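Local coordinates for protein branched-chain-amino-acid aminotransferase (Pseudomonas sp. UW4, PDB 6JIF) that probably catalyses the pyridoxal-5'-phosphate-dependent transfer of amino groups between branched-chain amino acids and 2-oxo acids, at residues 185-190 with 226-231; 236-241 with 287-292; 244-249 with 295-300; 196-201 with 259-264. All blocks are in the same frame, centred on the assembly; numbering follows the deposited sequence.

Contact 1: residues 185-190 with 226-231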
# COMPACT_ATOMS: atom_id res chain seq x y z
N HIS B 185 0.12 21.98 -18.68
CA HIS B 185 -0.72 21.81 -17.50
C HIS B 185 0.06 22.31 -16.32
O HIS B 185 1.29 22.23 -16.33
CB HIS B 185 -1.03 20.32 -17.23
CG HIS B 185 -1.63 19.66 -18.40
ND1 HIS B 185 -2.98 19.50 -18.56
CD2 HIS B 185 -1.06 19.22 -19.55
CE1 HIS B 185 -3.22 18.96 -19.74
NE2 HIS B 185 -2.07 18.78 -20.36
N ASN B 186 -0.66 22.79 -15.30
CA ASN B 186 -0.06 23.28 -14.05
C ASN B 186 -0.15 22.21 -12.97
O ASN B 186 -1.17 21.52 -12.88
CB ASN B 186 -0.72 24.57 -13.55
CG ASN B 186 -0.55 25.70 -14.54
OD1 ASN B 186 0.41 25.73 -15.30
ND2 ASN B 186 -1.49 26.65 -14.55
N PHE B 187 0.91 22.11 -12.16
CA PHE B 187 0.96 21.14 -11.05
C PHE B 187 1.35 21.86 -9.78
O PHE B 187 1.90 22.97 -9.84
CB PHE B 187 1.96 19.98 -11.33
CG PHE B 187 1.61 19.15 -12.55
CD1 PHE B 187 1.89 19.61 -13.81
CD2 PHE B 187 1.00 17.90 -12.40
CE1 PHE B 187 1.58 18.82 -14.95
CE2 PHE B 187 0.70 17.14 -13.48
CZ PHE B 187 0.99 17.61 -14.79
N GLN B 188 1.06 21.25 -8.61
CA GLN B 188 1.29 21.87 -7.30
C GLN B 188 2.20 21.00 -6.43
O GLN B 188 1.95 19.80 -6.28
CB GLN B 188 -0.02 22.05 -6.57
CG GLN B 188 0.13 22.82 -5.27
CD GLN B 188 -1.16 22.92 -4.54
OE1 GLN B 188 -1.81 21.92 -4.23
NE2 GLN B 188 -1.56 24.15 -4.26
N ILE B 189 3.23 21.59 -5.84
CA ILE B 189 4.05 20.82 -4.88
C ILE B 189 3.19 20.37 -3.71
O ILE B 189 2.39 21.13 -3.17
CB ILE B 189 5.26 21.64 -4.39
CG1 ILE B 189 6.22 21.91 -5.54
CG2 ILE B 189 5.98 20.95 -3.21
CD1 ILE B 189 6.59 20.71 -6.41
N SER B 190 3.37 19.11 -3.29
CA SER B 190 2.62 18.59 -2.16
C SER B 190 3.51 18.50 -0.92
O SER B 190 4.72 18.30 -1.02
CB SER B 190 2.08 17.19 -2.47
OG SER B 190 1.40 16.65 -1.34
N ASP B 226 -2.21 17.75 -10.91
CA ASP B 226 -1.84 16.72 -9.93
C ASP B 226 -0.86 17.34 -8.95
O ASP B 226 -0.48 18.51 -9.06
CB ASP B 226 -1.24 15.47 -10.60
CG ASP B 226 -1.57 14.16 -9.84
OD1 ASP B 226 -1.69 14.11 -8.59
OD2 ASP B 226 -1.70 13.13 -10.52
N ALA B 227 -0.47 16.53 -7.96
CA ALA B 227 0.55 16.87 -6.99
C ALA B 227 1.91 16.45 -7.53
O ALA B 227 2.03 15.47 -8.26
CB ALA B 227 0.29 16.15 -5.67
N ILE B 228 2.92 17.21 -7.15
CA ILE B 228 4.31 16.82 -7.39
C ILE B 228 4.91 16.49 -6.03
O ILE B 228 4.69 17.22 -5.06
CB ILE B 228 5.10 17.92 -8.12
CG1 ILE B 228 4.69 17.98 -9.59
CG2 ILE B 228 6.60 17.63 -8.06
CD1 ILE B 228 5.30 19.15 -10.38
N TYR B 229 5.63 15.39 -5.96
CA TYR B 229 6.22 14.85 -4.73
C TYR B 229 7.71 15.14 -4.74
O TYR B 229 8.38 14.95 -5.77
CB TYR B 229 6.00 13.33 -4.62
CG TYR B 229 4.53 13.03 -4.59
CD1 TYR B 229 3.83 13.17 -3.41
CD2 TYR B 229 3.83 12.70 -5.78
CE1 TYR B 229 2.46 12.94 -3.38
CE2 TYR B 229 2.45 12.49 -5.77
CZ TYR B 229 1.77 12.64 -4.56
OH TYR B 229 0.41 12.42 -4.50
N LEU B 230 8.19 15.62 -3.58
CA LEU B 230 9.59 15.89 -3.34
C LEU B 230 10.22 14.72 -2.59
O LEU B 230 9.52 13.86 -2.05
CB LEU B 230 9.77 17.20 -2.52
CG LEU B 230 9.12 18.44 -3.19
CD1 LEU B 230 9.55 19.63 -2.40
CD2 LEU B 230 9.53 18.65 -4.66
N ASP B 231 11.53 14.75 -2.48
CA ASP B 231 12.21 13.66 -1.74
C ASP B 231 11.69 13.62 -0.30
O ASP B 231 11.51 14.67 0.34
CB ASP B 231 13.72 13.83 -1.79
CG ASP B 231 14.20 14.93 -0.93
OD1 ASP B 231 14.05 16.09 -1.36
OD2 ASP B 231 14.77 14.65 0.14
O HOH W 1 6.30 15.98 -1.48

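Contact 2: residues 236-241 with 287-292. With PLP (pyridoxal-5'-phosphate), chain D.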
# COMPACT_ATOMS: atom_id res chain seq x y z
N THR B 236 13.45 18.83 -0.56
CA THR B 236 14.20 19.82 -1.34
C THR B 236 14.35 19.47 -2.81
O THR B 236 14.81 20.33 -3.57
CB THR B 236 15.59 20.05 -0.73
OG1 THR B 236 16.34 18.83 -0.72
CG2 THR B 236 15.43 20.64 0.67
N LYS B 237 13.99 18.26 -3.23
CA LYS B 237 14.28 17.77 -4.58
C LYS B 237 13.04 17.13 -5.19
O LYS B 237 12.33 16.40 -4.52
CB LYS B 237 15.45 16.73 -4.53
CG LYS B 237 16.79 17.33 -4.18
CD LYS B 237 17.84 16.25 -3.76
CE LYS B 237 17.45 15.60 -2.46
NZ LYS B 237 18.58 14.83 -1.78
N ILE B 238 12.77 17.40 -6.47
CA ILE B 238 11.63 16.78 -7.15
C ILE B 238 11.87 15.29 -7.34
O ILE B 238 12.95 14.87 -7.75
CB ILE B 238 11.41 17.45 -8.51
CG1 ILE B 238 11.00 18.90 -8.27
CG2 ILE B 238 10.33 16.70 -9.36
CD1 ILE B 238 10.90 19.74 -9.55
N GLU B 239 10.84 14.49 -7.07
CA GLU B 239 10.89 13.06 -7.33
C GLU B 239 9.88 12.59 -8.36
O GLU B 239 10.25 11.86 -9.27
CB GLU B 239 10.68 12.30 -6.03
CG GLU B 239 11.80 12.55 -5.05
CD GLU B 239 12.28 11.26 -4.38
OE1 GLU B 239 11.45 10.32 -4.25
OE2 GLU B 239 13.49 11.20 -4.02
N GLU B 240 8.60 12.99 -8.25
CA GLU B 240 7.58 12.45 -9.14
C GLU B 240 6.52 13.50 -9.40
O GLU B 240 6.21 14.32 -8.54
CB GLU B 240 6.84 11.21 -8.60
CG GLU B 240 7.72 10.01 -8.27
CD GLU B 240 8.05 9.19 -9.48
OE1 GLU B 240 7.67 9.59 -10.62
OE2 GLU B 240 8.67 8.12 -9.30
N VAL B 241 5.89 13.39 -10.58
CA VAL B 241 4.80 14.32 -10.95
C VAL B 241 3.55 13.46 -11.01
O VAL B 241 3.36 12.73 -12.00
CB VAL B 241 5.07 15.01 -12.29
CG1 VAL B 241 3.91 15.98 -12.71
CG2 VAL B 241 6.41 15.75 -12.26
N GLY B 287 20.02 13.05 -11.88
CA GLY B 287 20.63 13.54 -10.65
C GLY B 287 19.66 14.27 -9.74
O GLY B 287 18.48 13.93 -9.72
N ASP B 288 20.13 15.26 -8.99
CA ASP B 288 19.29 15.98 -8.03
C ASP B 288 18.67 17.18 -8.73
O ASP B 288 19.38 18.00 -9.32
CB ASP B 288 20.10 16.47 -6.84
CG ASP B 288 20.56 15.35 -5.92
OD1 ASP B 288 19.93 14.27 -5.95
OD2 ASP B 288 21.52 15.60 -5.14
N VAL B 289 17.35 17.28 -8.66
CA VAL B 289 16.57 18.36 -9.26
C VAL B 289 16.03 19.19 -8.10
O VAL B 289 15.01 18.85 -7.48
CB VAL B 289 15.46 17.81 -10.17
CG1 VAL B 289 14.62 18.96 -10.77
CG2 VAL B 289 16.04 16.95 -11.42
N PHE B 290 16.70 20.29 -7.78
CA PHE B 290 16.29 21.10 -6.63
C PHE B 290 15.04 21.94 -6.89
O PHE B 290 14.91 22.62 -7.92
CB PHE B 290 17.46 21.97 -6.21
CG PHE B 290 18.56 21.16 -5.56
CD1 PHE B 290 18.42 20.71 -4.23
CD2 PHE B 290 19.73 20.87 -6.23
CE1 PHE B 290 19.44 19.95 -3.62
CE2 PHE B 290 20.76 20.09 -5.64
CZ PHE B 290 20.62 19.65 -4.34
N ILE B 291 14.12 21.95 -5.91
CA ILE B 291 12.87 22.71 -6.12
C ILE B 291 13.09 24.22 -6.03
O ILE B 291 12.28 24.99 -6.58
CB ILE B 291 11.79 22.22 -5.13
CG1 ILE B 291 10.41 22.79 -5.47
CG2 ILE B 291 12.19 22.61 -3.67
CD1 ILE B 291 9.93 22.56 -6.91
N ASP B 292 14.19 24.67 -5.39
CA ASP B 292 14.54 26.08 -5.34
C ASP B 292 15.31 26.52 -6.61
O ASP B 292 15.69 27.70 -6.71
CB ASP B 292 15.37 26.40 -4.08
CG ASP B 292 16.65 25.49 -3.93
OD1 ASP B 292 16.48 24.23 -3.73
OD2 ASP B 292 17.80 26.06 -3.96
N1 PLP D . 6.15 7.49 -11.74
C2 PLP D . 5.34 6.74 -10.94
C2A PLP D . 5.26 7.15 -9.50
C3 PLP D . 4.68 5.62 -11.44
O3 PLP D . 3.91 4.86 -10.59
C4 PLP D . 4.81 5.28 -12.81
C4A PLP D . 4.27 3.97 -13.35
C5 PLP D . 5.64 6.10 -13.60
C6 PLP D . 6.30 7.16 -13.04
C5A PLP D . 5.84 5.94 -15.07
O4P PLP D . 6.26 4.66 -15.38
P PLP D . 6.10 4.16 -16.88
O1P PLP D . 6.78 5.13 -17.82
O2P PLP D . 6.86 2.82 -16.84
O3P PLP D . 4.64 4.02 -17.28
O HOH W 2 19.83 12.90 -3.54
O HOH W 3 15.71 14.99 -7.76

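Contact 3: residues 244-249 with 295-300. With PLP (pyridoxal-5'-phosphate), chain D.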
# COMPACT_ATOMS: atom_id res chain seq x y z
N ALA B 244 3.82 10.03 -12.68
CA ALA B 244 4.66 10.11 -13.87
C ALA B 244 6.04 10.61 -13.46
O ALA B 244 6.20 11.21 -12.40
CB ALA B 244 4.08 11.06 -14.93
N ASN B 245 7.05 10.34 -14.29
CA ASN B 245 8.37 10.88 -13.96
C ASN B 245 8.49 12.32 -14.43
O ASN B 245 7.79 12.75 -15.36
CB ASN B 245 9.47 10.07 -14.61
CG ASN B 245 9.58 8.68 -14.01
OD1 ASN B 245 9.42 7.69 -14.69
ND2 ASN B 245 9.75 8.64 -12.70
N PHE B 246 9.37 13.08 -13.75
CA PHE B 246 9.65 14.48 -14.12
C PHE B 246 10.82 14.53 -15.09
O PHE B 246 11.77 13.75 -14.96
CB PHE B 246 10.00 15.30 -12.87
CG PHE B 246 10.40 16.73 -13.16
CD1 PHE B 246 9.43 17.73 -13.28
CD2 PHE B 246 11.73 17.09 -13.30
CE1 PHE B 246 9.77 19.06 -13.56
CE2 PHE B 246 12.09 18.45 -13.55
CZ PHE B 246 11.11 19.41 -13.70
N PHE B 247 10.78 15.43 -16.05
CA PHE B 247 12.01 15.81 -16.73
C PHE B 247 12.01 17.33 -16.92
O PHE B 247 10.95 17.97 -17.02
CB PHE B 247 12.20 15.05 -18.05
CG PHE B 247 11.22 15.42 -19.12
CD1 PHE B 247 11.44 16.53 -19.94
CD2 PHE B 247 10.04 14.70 -19.27
CE1 PHE B 247 10.50 16.88 -20.92
CE2 PHE B 247 9.09 15.08 -20.22
CZ PHE B 247 9.33 16.17 -21.06
N GLY B 248 13.20 17.90 -16.89
CA GLY B 248 13.41 19.29 -17.25
C GLY B 248 14.38 19.36 -18.41
O GLY B 248 15.23 18.49 -18.57
N ILE B 249 14.26 20.41 -19.22
CA ILE B 249 15.18 20.68 -20.32
C ILE B 249 15.94 21.93 -19.96
O ILE B 249 15.32 22.98 -19.80
CB ILE B 249 14.44 20.90 -21.65
CG1 ILE B 249 13.53 19.73 -21.98
CG2 ILE B 249 15.47 21.21 -22.77
CD1 ILE B 249 14.26 18.38 -22.14
N SER B 295 14.35 27.68 -12.15
CA SER B 295 14.87 28.52 -13.22
C SER B 295 15.94 27.85 -14.07
O SER B 295 16.26 28.36 -15.15
CB SER B 295 15.38 29.80 -12.60
OG SER B 295 14.24 30.61 -12.35
N ASP B 296 16.47 26.69 -13.64
CA ASP B 296 17.39 25.93 -14.48
C ASP B 296 16.78 25.47 -15.80
O ASP B 296 17.55 25.15 -16.73
CB ASP B 296 17.83 24.62 -13.80
CG ASP B 296 18.68 24.82 -12.56
OD1 ASP B 296 19.09 25.95 -12.25
OD2 ASP B 296 18.93 23.78 -11.91
N PHE B 297 15.46 25.34 -15.91
CA PHE B 297 14.82 24.65 -17.03
C PHE B 297 14.09 25.64 -17.91
O PHE B 297 13.36 26.48 -17.38
CB PHE B 297 13.85 23.58 -16.51
CG PHE B 297 14.54 22.59 -15.62
CD1 PHE B 297 15.59 21.84 -16.11
CD2 PHE B 297 14.18 22.48 -14.28
CE1 PHE B 297 16.29 20.94 -15.30
CE2 PHE B 297 14.84 21.58 -13.44
CZ PHE B 297 15.92 20.82 -13.97
N LYS B 298 14.27 25.55 -19.24
CA LYS B 298 13.42 26.36 -20.11
C LYS B 298 12.13 25.62 -20.50
O LYS B 298 11.21 26.24 -21.02
CB LYS B 298 14.22 26.79 -21.35
CG LYS B 298 14.77 25.60 -22.17
CD LYS B 298 15.60 26.13 -23.38
CE LYS B 298 16.12 24.96 -24.24
NZ LYS B 298 16.77 25.33 -25.58
N GLU B 299 12.05 24.32 -20.26
CA GLU B 299 10.88 23.50 -20.50
C GLU B 299 10.87 22.41 -19.45
O GLU B 299 11.93 22.06 -18.89
CB GLU B 299 10.90 22.78 -21.89
CG GLU B 299 10.94 23.65 -23.05
CD GLU B 299 10.92 22.87 -24.36
OE1 GLU B 299 10.24 21.81 -24.38
OE2 GLU B 299 11.56 23.34 -25.37
N ALA B 300 9.70 21.87 -19.17
CA ALA B 300 9.61 20.74 -18.27
C ALA B 300 8.37 19.92 -18.60
O ALA B 300 7.41 20.42 -19.18
CB ALA B 300 9.57 21.18 -16.80
N1 PLP D . 6.15 7.49 -11.74
C2 PLP D . 5.34 6.74 -10.94
C2A PLP D . 5.26 7.15 -9.50
C3 PLP D . 4.68 5.62 -11.44
O3 PLP D . 3.91 4.86 -10.59
C4 PLP D . 4.81 5.28 -12.81
C4A PLP D . 4.27 3.97 -13.35
C5 PLP D . 5.64 6.10 -13.60
C6 PLP D . 6.30 7.16 -13.04
C5A PLP D . 5.84 5.94 -15.07
O4P PLP D . 6.26 4.66 -15.38
P PLP D . 6.10 4.16 -16.88
O1P PLP D . 6.78 5.13 -17.82
O2P PLP D . 6.86 2.82 -16.84
O3P PLP D . 4.64 4.02 -17.28

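Contact 4: residues 196-201 with 259-264. With PLP (pyridoxal-5'-phosphate), chain D.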
# COMPACT_ATOMS: atom_id res chain seq x y z
N ALA B 196 8.40 6.33 1.22
CA ALA B 196 9.41 6.60 2.25
C ALA B 196 10.80 6.64 1.61
O ALA B 196 11.00 6.18 0.46
CB ALA B 196 9.35 5.48 3.27
N PRO B 197 11.79 7.20 2.32
CA PRO B 197 13.14 7.19 1.75
C PRO B 197 13.66 5.79 1.44
O PRO B 197 14.31 5.62 0.42
CB PRO B 197 14.00 7.89 2.81
CG PRO B 197 12.99 8.75 3.63
CD PRO B 197 11.72 7.92 3.61
N GLN B 198 13.38 4.79 2.28
CA GLN B 198 13.78 3.40 2.06
C GLN B 198 12.54 2.52 2.10
O GLN B 198 12.49 1.52 2.82
CB GLN B 198 14.81 2.94 3.08
CG GLN B 198 16.14 3.71 2.99
CD GLN B 198 16.84 3.50 1.64
OE1 GLN B 198 16.69 2.45 0.99
NE2 GLN B 198 17.64 4.50 1.23
N GLY B 199 11.52 2.95 1.35
CA GLY B 199 10.27 2.25 1.26
C GLY B 199 10.15 1.57 -0.10
O GLY B 199 11.14 1.08 -0.67
N THR B 200 8.92 1.54 -0.59
CA THR B 200 8.59 0.78 -1.78
C THR B 200 8.43 1.67 -3.02
O THR B 200 7.87 1.22 -4.03
CB THR B 200 7.31 -0.03 -1.53
OG1 THR B 200 6.25 0.83 -1.12
CG2 THR B 200 7.52 -1.07 -0.48
N GLY B 201 8.99 2.89 -2.98
CA GLY B 201 8.76 3.87 -4.06
C GLY B 201 9.32 3.45 -5.43
O GLY B 201 8.82 3.92 -6.46
N ASN B 259 17.04 11.20 -9.90
CA ASN B 259 17.62 9.90 -9.58
C ASN B 259 17.64 9.79 -8.07
O ASN B 259 18.21 10.66 -7.40
CB ASN B 259 19.03 9.83 -10.17
CG ASN B 259 19.69 8.49 -9.94
OD1 ASN B 259 19.03 7.50 -9.73
ND2 ASN B 259 21.00 8.47 -10.03
N SER B 260 16.96 8.80 -7.52
CA SER B 260 17.01 8.57 -6.08
C SER B 260 16.44 7.18 -5.82
O SER B 260 15.72 6.64 -6.67
CB SER B 260 16.21 9.62 -5.32
OG SER B 260 14.92 9.14 -4.97
N PRO B 261 16.73 6.61 -4.65
CA PRO B 261 16.21 5.26 -4.36
C PRO B 261 14.69 5.17 -4.31
O PRO B 261 14.17 4.05 -4.44
CB PRO B 261 16.84 4.92 -3.00
CG PRO B 261 18.09 5.81 -2.89
CD PRO B 261 17.70 7.09 -3.66
N SER B 262 13.96 6.30 -4.17
CA SER B 262 12.50 6.26 -4.04
C SER B 262 11.75 6.67 -5.31
O SER B 262 10.53 6.51 -5.35
CB SER B 262 12.04 7.12 -2.86
OG SER B 262 12.56 8.45 -2.99
N VAL B 263 12.45 7.10 -6.36
CA VAL B 263 11.82 7.35 -7.67
C VAL B 263 11.45 6.05 -8.37
O VAL B 263 12.25 5.11 -8.48
CB VAL B 263 12.77 8.20 -8.53
CG1 VAL B 263 12.24 8.40 -9.96
CG2 VAL B 263 13.02 9.58 -7.92
N LEU B 264 10.27 6.02 -8.95
CA LEU B 264 9.84 4.87 -9.75
C LEU B 264 10.57 4.86 -11.09
O LEU B 264 10.48 5.85 -11.84
CB LEU B 264 8.32 4.93 -9.96
CG LEU B 264 7.57 3.68 -10.44
CD1 LEU B 264 7.87 3.40 -11.87
CD2 LEU B 264 7.83 2.40 -9.66
N1 PLP D . 6.15 7.49 -11.74
C2 PLP D . 5.34 6.74 -10.94
C2A PLP D . 5.26 7.15 -9.50
C3 PLP D . 4.68 5.62 -11.44
O3 PLP D . 3.91 4.86 -10.59
C4 PLP D . 4.81 5.28 -12.81
C4A PLP D . 4.27 3.97 -13.35
C5 PLP D . 5.64 6.10 -13.60
C6 PLP D . 6.30 7.16 -13.04
C5A PLP D . 5.84 5.94 -15.07
O4P PLP D . 6.26 4.66 -15.38
P PLP D . 6.10 4.16 -16.88
O1P PLP D . 6.78 5.13 -17.82
O2P PLP D . 6.86 2.82 -16.84
O3P PLP D . 4.64 4.02 -17.28
O HOH W 4 13.46 3.66 -1.52

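Contact 1: residues 185-190 with 226-231
Ile228 N donates to Gln188 O at 2.9 Å. Ser190 N donates to Ile228 O, also at 2.9 Å. Gln188 N reaches Asp226 O at 3.2 Å. Next in line, a water bridges Ser190 O and Leu230 N. Asp226 turns back on its own chain, and its OD1 takes Ala227 N at 2.8 Å. Ser190 OG is used by Tyr192 N. The two strands run parallel and, with helix 206-221 between them in sequence, form a beta-alpha-beta unit in the mixed sheet of this class IV aminotransferase. Ile189 and Ile228 share one sheet face. The bend of Ile189 at chi2 (-48°) carries CD1 over Ile228 CG2 at 3.5 Å, tighter than usual carbon contact. Its other branch, CG2, meets Leu230 CD1 at 3.9 Å, the two side chains crossing at about a right angle. Phe187 CB touches Ile228 CD1 at 3.6 Å. The Phe187 ring runs past Asp226, with CD2 3.8 Å from Asp226 CB. Ser190 CB rests on Ala227 CB, and Ser190 also packs on Pro215 of helix 206-221.

Contact 2: residues 236-241 with 287-292
Lys237 and Phe290 are paired through their backbones at a single beta bridge. It joins the approach to strand 238-241 with the loop that follows strand 284-287. Further along the strand, Glu239 and Glu240 both face Tyr229 in a classic beta bulge. Two backbone bonds frame the bridge. Ile291 N donates to Thr236 O at 2.9 Å. Ile238 N donates to Val289 O, likewise at 2.9 Å.

The Lys237 side chain crosses the surface of the loop. Lys237 CB passes Val289 O at 3.7 Å. Lys237 CG lies 3.8 Å from Phe290 CD1, where the lysine chain and the ring run side by side in the same direction. Lys237 CD rests against the Asp288 carboxylate, 3.6 Å from Asp288 CG. There the chain bends (chi3 -67°), and Lys237 NZ stays 4.4 Å from Asp288 OD1, beyond salt-bridge range. A water closes that gap, accepting from Lys237 NZ and donating to Asp288 OD1. A second water links Ile238 O with Val289 N.

Ile238 makes the apolar side of the contact. Its CD1 meets both Val289 CG1 and Ile291 CD1 at 4.0 Å, and Ile291 comes across it at about a right angle. Ile238 and Val289 also pack on Phe246. The strand leads on to the cofactor site, where Glu240 OE2 accepts from Leu264 N and Glu240 OE1 lies 2.8 Å from N1 of pyridoxal-5'-phosphate.

Contact 3: residues 244-249 with 295-300
Ile249 O is met by two groups of the other segment. Lys298 N donates to Ile249 O at 2.8 Å, and Phe297 CA makes a CA-H...O contact with it at 3.3 Å. Ile249 N donates to Glu299 O at 2.9 Å. The Ile249 and Glu299 side chains run alongside one another, with Ile249 CB 4.0 Å from Glu299 CB. The Glu299 carboxylate is held by Thr334 and Val333 N. Gly248 CA makes a CH-pi contact over one face of the Phe297 ring, 3.9 Å from the ring centroid, and Asp296 CB covers the opposite face. A CB on Gly248 would run into Phe297 CD1. With Phe246 CG opposite the backbone N (chi1 176°), its ring reaches along the strand, and its edge points toward the face of Phe297 in an offset edge-to-face pair, planes 66° apart. Phe246 CE1 also touches Ala300 CB at 3.9 Å. With an alanine in place of Phe297, Gly248 would probably lose its cover and the Phe246 edge its aromatic partner. Lys298 and Glu299 both face Ile249, a classic beta bulge in an antiparallel pair, and at its far end strand 245-250 brings Asn245 to the pyridoxal-5'-phosphate ring.

Contact 4: residues 196-201 with 259-264
Gly201 is pressed against Ser262 where the loop before helix 206-221 meets the loop before helix 267-278. Residues 260-263 form a type I beta turn. Within it, Ser260 OG accepts from Ser262 N, which makes an ST turn. The tight part is built from backbone. Gly201 CA lies 3.4 Å from Ser262 O, and a CB on Gly201 would clash with that oxygen. Gly201 O and Ser262 O are 3.3 Å apart, both acceptors. Arg194 serves them together, with NH2 to Gly201 O and NH1 to Ser262 O, and its charge probably offsets the closeness of the two oxygens. Ser262 CB touches Ala196 O at 3.6 Å, while Ser262 OG is bonded to Glu239.

The other side is loose and wet. Pro261, largely exposed, comes no nearer than 4.3 Å, its CB to Gln198 NE2. A water donates to Pro197 O at 2.9 Å and, weakly, to Pro261 O. Here the first loop also reaches the dimer interface, where Gln198 N bonds Asp193 OD2 of the second subunit.

Leu264 joins the contact to pyridoxal-5'-phosphate. Its CD2 rests on Gly201 O at 3.7 Å. With CG turned opposite the backbone N (chi1 -164°), CB, CG and CD1 spread over one face of the pyridine ring. An alanine here is likely to uncover the C3 and C4 side of that face, with CG and both methyl branches gone. Leu264 CG stands 3.6 Å from C3 of the cofactor, and CD1 lies 3.7 Å from its C4.

Overall arrangement
From the N terminus, strand 185-189 opens contact 1 and residues 196-201 open contact 4 before helix 206-221. Contact 1 closes at 226-231, so contact 4 crosses it. Contacts 2 and 3 then open in turn at 236-241 and 244-249, both in series with contact 1. Of the three still open, contact 4 closes first, at 259-264, and contact 2 closes at 287-292, before contact 3 at 295-300. Contacts 2, 3 and 4 therefore cross one another. Contact 1 joins contact 2 through the neighbouring strands 227-230 and 238-241. Contacts 2, 3 and 4 converge on the cofactor, linked by Glu240, Asn245 and Leu264. Contact 4 alone reaches the second subunit.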